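Local coordinates for protein galactokinase (Bifidobacterium longum subsp. infantis ATCC 15697 = JCM 1222 = DSM 20088, PDB 6TEQ) that probably phosphorylates galactose with ATP as a GHMP-family galactokinase, and here holds a 2-fluoro analogue of the sugar in its pocket, at residues Asp272-Ala277 and Phe281-Glu286; Ile307-Ser312 and Phe329-Asp334. All blocks are in the same frame, centred on the assembly; numbering follows the deposited sequence.

Contact 1: residues Asp272-Ala277 and Phe281-Glu286; sequences DGISKA and FQALKE
Ile274 packs on Ala283 and Leu284, and Ala277 on Ala283, in a helix-loop-helix unit, where helix 267-276 ends, the chain turns through a short loop, and helix 280-289 begins. The interface is wholly apolar. Along the second helix, Gln282 faces outward and serves its own helix, reaching one turn ahead to Glu286. Ala283 forms the centre of the contact: its CB lies 3.8 Å from Ile274 CA and also 3.8 Å from Ala277 CB. Two alanine methyls and a backbone carbon can meet here because the two helix segments come so close, with Ile274 CA and Ala283 CA 5.1 Å apart; a small residue suits such a place. Leu284 comes next. Its backbone receives the end of the isoleucine, Ile274 CD1 sitting 3.9 Å from Leu284 CA, while the two side chains slant across each other and bring Ile274 CD1 within 4.1 Å of Leu284 CD1. In Ile274, CD1 lies anti to CA (chi2 166°), which stretches the chain out to the second helix. Both side chains also touch helix 294-318, Ile274 on Val304 and Leu284 on Arg301. Shortening Ile274 to an alanine is likely to open a gap beside Leu284, whose CD1 would lose the isoleucine CD1 it packs against. One turn past Gln282, Glu286 OE2 accepts a nearly straight hydrogen bond of 3.0 Å from Gln282 NE2, which approaches from the anti side, 31° out of the carboxylate plane.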
loop_
_atom_site.group_PDB
_atom_site.type_symbol
_atom_site.label_atom_id
_atom_site.label_comp_id
_atom_site.label_asym_id
_atom_site.label_seq_id
_atom_site.Cartn_x
_atom_site.Cartn_y
_atom_site.Cartn_z
ATOM N N ASP A 272 20.675 9.123 -6.663
ATOM C CA ASP A 272 21.199 8.767 -7.995
ATOM C C ASP A 272 22.659 9.265 -8.119
ATOM O O ASP A 272 23.432 8.591 -8.815
ATOM C CB ASP A 272 20.294 9.284 -9.101
ATOM C CG ASP A 272 18.966 8.539 -9.238
ATOM O OD1 ASP A 272 18.783 7.494 -8.606
ATOM O OD2 ASP A 272 18.130 9.058 -10.017
ATOM N N GLY A 273 22.986 10.477 -7.619
ATOM C CA GLY A 273 24.387 10.946 -7.718
ATOM C C GLY A 273 25.305 10.069 -6.929
ATOM O O GLY A 273 26.380 9.708 -7.452
ATOM N N ILE A 274 24.857 9.607 -5.750
ATOM C CA ILE A 274 25.670 8.622 -4.964
ATOM C C ILE A 274 25.856 7.317 -5.759
ATOM O O ILE A 274 27.002 6.756 -5.854
ATOM C CB ILE A 274 25.046 8.403 -3.587
ATOM C CG1 ILE A 274 25.127 9.697 -2.735
ATOM C CG2 ILE A 274 25.718 7.277 -2.876
ATOM C CD1 ILE A 274 24.243 9.722 -1.481
ATOM N N SER A 275 24.736 6.785 -6.278
ATOM C CA SER A 275 24.707 5.460 -6.961
ATOM C C SER A 275 25.681 5.452 -8.152
ATOM O O SER A 275 26.364 4.416 -8.370
ATOM C CB SER A 275 23.305 5.138 -7.410
ATOM O OG SER A 275 23.301 4.000 -8.265
ATOM N N LYS A 276 25.765 6.566 -8.872
ATOM C CA LYS A 276 26.597 6.710 -10.099
ATOM C C LYS A 276 28.071 6.867 -9.744
ATOM O O LYS A 276 28.916 6.609 -10.653
ATOM C CB LYS A 276 26.019 7.883 -10.924
ATOM C CG LYS A 276 26.791 8.373 -12.139
ATOM C CD LYS A 276 25.978 9.475 -12.843
ATOM C CE LYS A 276 26.306 9.689 -14.309
ATOM N NZ LYS A 276 27.259 10.798 -14.501
ATOM N N ALA A 277 28.380 7.303 -8.516
ATOM C CA ALA A 277 29.774 7.548 -8.097
ATOM C C ALA A 277 30.569 6.252 -8.129
ATOM O O ALA A 277 30.023 5.186 -7.721
ATOM C CB ALA A 277 29.879 8.155 -6.714
ATOM N N PHE A 281 30.628 4.949 -1.031
ATOM C CA PHE A 281 30.883 5.297 0.408
ATOM C C PHE A 281 31.268 6.747 0.573
ATOM O O PHE A 281 30.751 7.488 1.463
ATOM C CB PHE A 281 31.911 4.367 1.048
ATOM C CG PHE A 281 31.592 2.911 0.860
ATOM C CD1 PHE A 281 30.463 2.325 1.413
ATOM C CD2 PHE A 281 32.495 2.107 0.191
ATOM C CE1 PHE A 281 30.189 0.981 1.222
ATOM C CE2 PHE A 281 32.239 0.772 0.004
ATOM C CZ PHE A 281 31.124 0.212 0.557
ATOM N N GLN A 282 32.171 7.156 -0.265
ATOM C CA GLN A 282 32.665 8.545 -0.153
ATOM C C GLN A 282 31.512 9.484 -0.562
ATOM O O GLN A 282 31.343 10.513 0.086
ATOM C CB GLN A 282 33.880 8.802 -0.983
ATOM C CG GLN A 282 34.421 10.201 -0.803
ATOM C CD GLN A 282 34.922 10.498 0.581
ATOM O OE1 GLN A 282 35.236 9.602 1.346
ATOM N NE2 GLN A 282 35.046 11.776 0.884
ATOM N N ALA A 283 30.723 9.157 -1.587
ATOM C CA ALA A 283 29.621 10.059 -2.046
ATOM C C ALA A 283 28.588 10.185 -0.928
ATOM O O ALA A 283 28.122 11.284 -0.609
ATOM C CB ALA A 283 29.015 9.578 -3.329
ATOM N N LEU A 284 28.312 9.093 -0.239
ATOM C CA LEU A 284 27.346 9.110 0.876
ATOM C C LEU A 284 27.954 9.994 1.992
ATOM O O LEU A 284 27.261 10.799 2.555
ATOM C CB LEU A 284 27.016 7.700 1.320
ATOM C CG LEU A 284 26.091 7.603 2.538
ATOM C CD1 LEU A 284 24.765 8.250 2.269
ATOM C CD2 LEU A 284 25.951 6.185 3.057
ATOM N N LYS A 285 29.197 9.721 2.377
ATOM C CA LYS A 285 29.848 10.477 3.458
ATOM C C LYS A 285 29.729 11.988 3.196
ATOM O O LYS A 285 29.424 12.719 4.098
ATOM C CB LYS A 285 31.297 9.999 3.592
ATOM C CG LYS A 285 32.204 10.843 4.479
ATOM C CD LYS A 285 31.709 10.924 5.869
ATOM C CE LYS A 285 32.776 11.563 6.712
ATOM N NZ LYS A 285 32.273 12.125 7.974
ATOM N N GLU A 286 29.979 12.414 1.978
ATOM C CA GLU A 286 30.006 13.859 1.668
ATOM C C GLU A 286 28.579 14.376 1.795
ATOM O O GLU A 286 28.405 15.555 2.175
ATOM C CB GLU A 286 30.641 14.138 0.325
ATOM C CG GLU A 286 32.143 13.842 0.336
ATOM C CD GLU A 286 32.812 13.955 -1.017
ATOM O OE1 GLU A 286 32.096 14.188 -2.000
ATOM O OE2 GLU A 286 34.020 13.737 -1.077
#

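Contact 2: residues Ile307-Ser312 and Phe329-Asp334; sequences IERVRS and FNASHD
Arg309 reaches across from helix 294-318 and lies against Ala331 and Ser332 of helix 322-338, two consecutive helices of the GHMP kinase fold. The tight part is at buried Ser332, where Arg309 NE comes within 3.6 Å of Ser332 CA. Small residues suit the receiving helix, since they let the arginine lie close to its backbone. A bend at chi3 (-73°) turns the guanidinium so that Ala331 O sits over the centre of one face, 3.8 Å above the plane. The margin is looser: at partly exposed Ala331, Arg309 CD meets the CB methyl of Ala331 at 3.7 Å, but the helices keep their distance, the closest CA atoms, of Arg309 and Ser332, being 7.4 Å apart. The polar ends meet at a shared partner. Glu306 forms a salt bridge with Arg309 NH2 through OE1 and a hydrogen bond with Ser332 OG through OE2, and Arg363 NE also bonds to that hydroxyl. With the side chain of Glu46, a galactose-binding residue, about 5 Å from that of Ser332 and the bound sugar about 9 Å from it, the network is consistent with a second shell of the pocket. The chemistry implies that Glu306 probably offsets much of the arginine charge, and the Ala331 carbonyl probably adds a favourable electrostatic contact.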
loop_
_atom_site.group_PDB
_atom_site.type_symbol
_atom_site.label_atom_id
_atom_site.label_comp_id
_atom_site.label_asym_id
_atom_site.label_seq_id
_atom_site.Cartn_x
_atom_site.Cartn_y
_atom_site.Cartn_z
ATOM N N ILE A 307 16.763 2.884 -2.059
ATOM C CA ILE A 307 16.523 3.032 -3.510
ATOM C C ILE A 307 17.460 2.064 -4.246
ATOM O O ILE A 307 16.983 1.323 -5.157
ATOM C CB ILE A 307 16.675 4.490 -3.973
ATOM C CG1 ILE A 307 15.589 5.407 -3.372
ATOM C CG2 ILE A 307 16.673 4.577 -5.481
ATOM C CD1 ILE A 307 15.789 6.903 -3.577
ATOM N N GLU A 308 18.725 2.001 -3.842
ATOM C CA GLU A 308 19.657 1.094 -4.512
ATOM C C GLU A 308 19.244 -0.358 -4.245
ATOM O O GLU A 308 19.330 -1.199 -5.155
ATOM C CB GLU A 308 21.100 1.300 -4.047
ATOM C CG GLU A 308 22.044 0.680 -5.044
ATOM C CD GLU A 308 22.131 1.390 -6.395
ATOM O OE1 GLU A 308 22.559 2.484 -6.436
ATOM O OE2 GLU A 308 21.766 0.824 -7.398
ATOM N N ARG A 309 18.777 -0.697 -3.037
ATOM C CA ARG A 309 18.330 -2.061 -2.763
ATOM C C ARG A 309 17.233 -2.447 -3.737
ATOM O O ARG A 309 17.114 -3.663 -4.041
ATOM C CB ARG A 309 17.877 -2.211 -1.316
ATOM C CG ARG A 309 19.047 -2.287 -0.350
ATOM C CD ARG A 309 18.625 -2.673 1.046
ATOM N NE ARG A 309 17.934 -1.561 1.710
ATOM C CZ ARG A 309 18.564 -0.617 2.415
ATOM N NH1 ARG A 309 19.861 -0.727 2.641
ATOM N NH2 ARG A 309 17.870 0.321 3.027
ATOM N N VAL A 310 16.353 -1.542 -4.124
ATOM C CA VAL A 310 15.296 -1.937 -5.077
ATOM C C VAL A 310 15.960 -2.465 -6.355
ATOM O O VAL A 310 15.525 -3.483 -6.899
ATOM C CB VAL A 310 14.276 -0.845 -5.352
ATOM C CG1 VAL A 310 13.262 -1.311 -6.368
ATOM C CG2 VAL A 310 13.548 -0.364 -4.087
ATOM N N ARG A 311 16.831 -1.658 -6.947
ATOM C CA ARG A 311 17.558 -2.103 -8.164
ATOM C C ARG A 311 18.165 -3.486 -7.888
ATOM O O ARG A 311 17.932 -4.431 -8.679
ATOM C CB ARG A 311 18.661 -1.114 -8.536
ATOM C CG ARG A 311 18.159 0.303 -8.762
ATOM C CD ARG A 311 19.207 1.144 -9.462
ATOM N NE ARG A 311 18.964 2.599 -9.334
ATOM C CZ ARG A 311 18.236 3.283 -10.159
ATOM N NH1 ARG A 311 17.716 2.658 -11.206
ATOM N NH2 ARG A 311 18.072 4.589 -9.964
ATOM N N SER A 312 18.871 -3.618 -6.771
ATOM C CA SER A 312 19.563 -4.880 -6.416
ATOM C C SER A 312 18.577 -6.061 -6.381
ATOM O O SER A 312 18.938 -7.162 -6.796
ATOM C CB SER A 312 20.316 -4.754 -5.179
ATOM O OG SER A 312 21.376 -3.797 -5.390
ATOM N N PHE A 329 15.925 -8.039 1.410
ATOM C CA PHE A 329 14.816 -7.892 2.375
ATOM C C PHE A 329 15.404 -7.512 3.733
ATOM O O PHE A 329 14.872 -6.632 4.431
ATOM C CB PHE A 329 13.986 -9.150 2.533
ATOM C CG PHE A 329 12.830 -9.328 1.602
ATOM C CD1 PHE A 329 12.693 -8.622 0.405
ATOM C CD2 PHE A 329 11.777 -10.125 2.038
ATOM C CE1 PHE A 329 11.589 -8.807 -0.413
ATOM C CE2 PHE A 329 10.698 -10.382 1.195
ATOM C CZ PHE A 329 10.586 -9.668 0.003
ATOM N N ASN A 330 16.362 -8.324 4.197
ATOM C CA ASN A 330 16.876 -8.170 5.554
ATOM C C ASN A 330 17.532 -6.802 5.726
ATOM O O ASN A 330 17.303 -6.158 6.791
ATOM C CB ASN A 330 17.860 -9.284 5.888
ATOM C CG ASN A 330 17.216 -10.635 6.101
ATOM O OD1 ASN A 330 16.021 -10.655 6.385
ATOM N ND2 ASN A 330 18.037 -11.681 6.064
ATOM N N ALA A 331 18.288 -6.334 4.772
ATOM C CA ALA A 331 18.975 -5.022 4.897
ATOM C C ALA A 331 17.937 -3.886 4.852
ATOM O O ALA A 331 18.090 -2.882 5.515
ATOM C CB ALA A 331 19.942 -4.847 3.759
ATOM N N SER A 332 16.876 -4.054 4.095
ATOM C CA SER A 332 15.751 -3.091 4.091
ATOM C C SER A 332 15.145 -2.984 5.477
ATOM O O SER A 332 14.958 -1.848 5.971
ATOM C CB SER A 332 14.753 -3.438 2.992
ATOM O OG SER A 332 13.569 -2.680 3.148
ATOM N N HIS A 333 14.760 -4.113 6.046
ATOM C CA HIS A 333 14.220 -4.077 7.416
ATOM C C HIS A 333 15.214 -3.435 8.374
ATOM O O HIS A 333 14.811 -2.616 9.200
ATOM C CB HIS A 333 13.968 -5.469 7.923
ATOM C CG HIS A 333 13.318 -5.451 9.236
ATOM N ND1 HIS A 333 11.949 -5.139 9.397
ATOM C CD2 HIS A 333 13.838 -5.609 10.476
ATOM C CE1 HIS A 333 11.670 -5.125 10.689
ATOM N NE2 HIS A 333 12.836 -5.332 11.374
ATOM N N ASP A 334 16.464 -3.890 8.322
ATOM C CA ASP A 334 17.431 -3.422 9.300
ATOM C C ASP A 334 17.586 -1.912 9.176
ATOM O O ASP A 334 17.764 -1.222 10.228
ATOM C CB ASP A 334 18.771 -4.140 9.181
ATOM C CG ASP A 334 18.747 -5.604 9.496
ATOM O OD1 ASP A 334 17.737 -6.103 10.044
ATOM O OD2 ASP A 334 19.811 -6.206 9.242
#

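The two contacts follow one another in series along four consecutive helices: contact 1 joins 267-276 to 280-289, and contact 2 joins 294-318 to 322-338. Their centres are 16 Å apart on the same side of the molecule. Contact 1 is peripheral, about 29 Å from the centre of the chain, whereas contact 2, at about 17 Å, comes near the galactose pocket. Helix 294-318 connects them, for it also packs against residues of contact 1. A direct bridge is the probable hydrogen bond of 2.5 Å between Ser275 OG and Glu308 OE1. The outer helix pair is thus joined to the helices that lie near the sugar site.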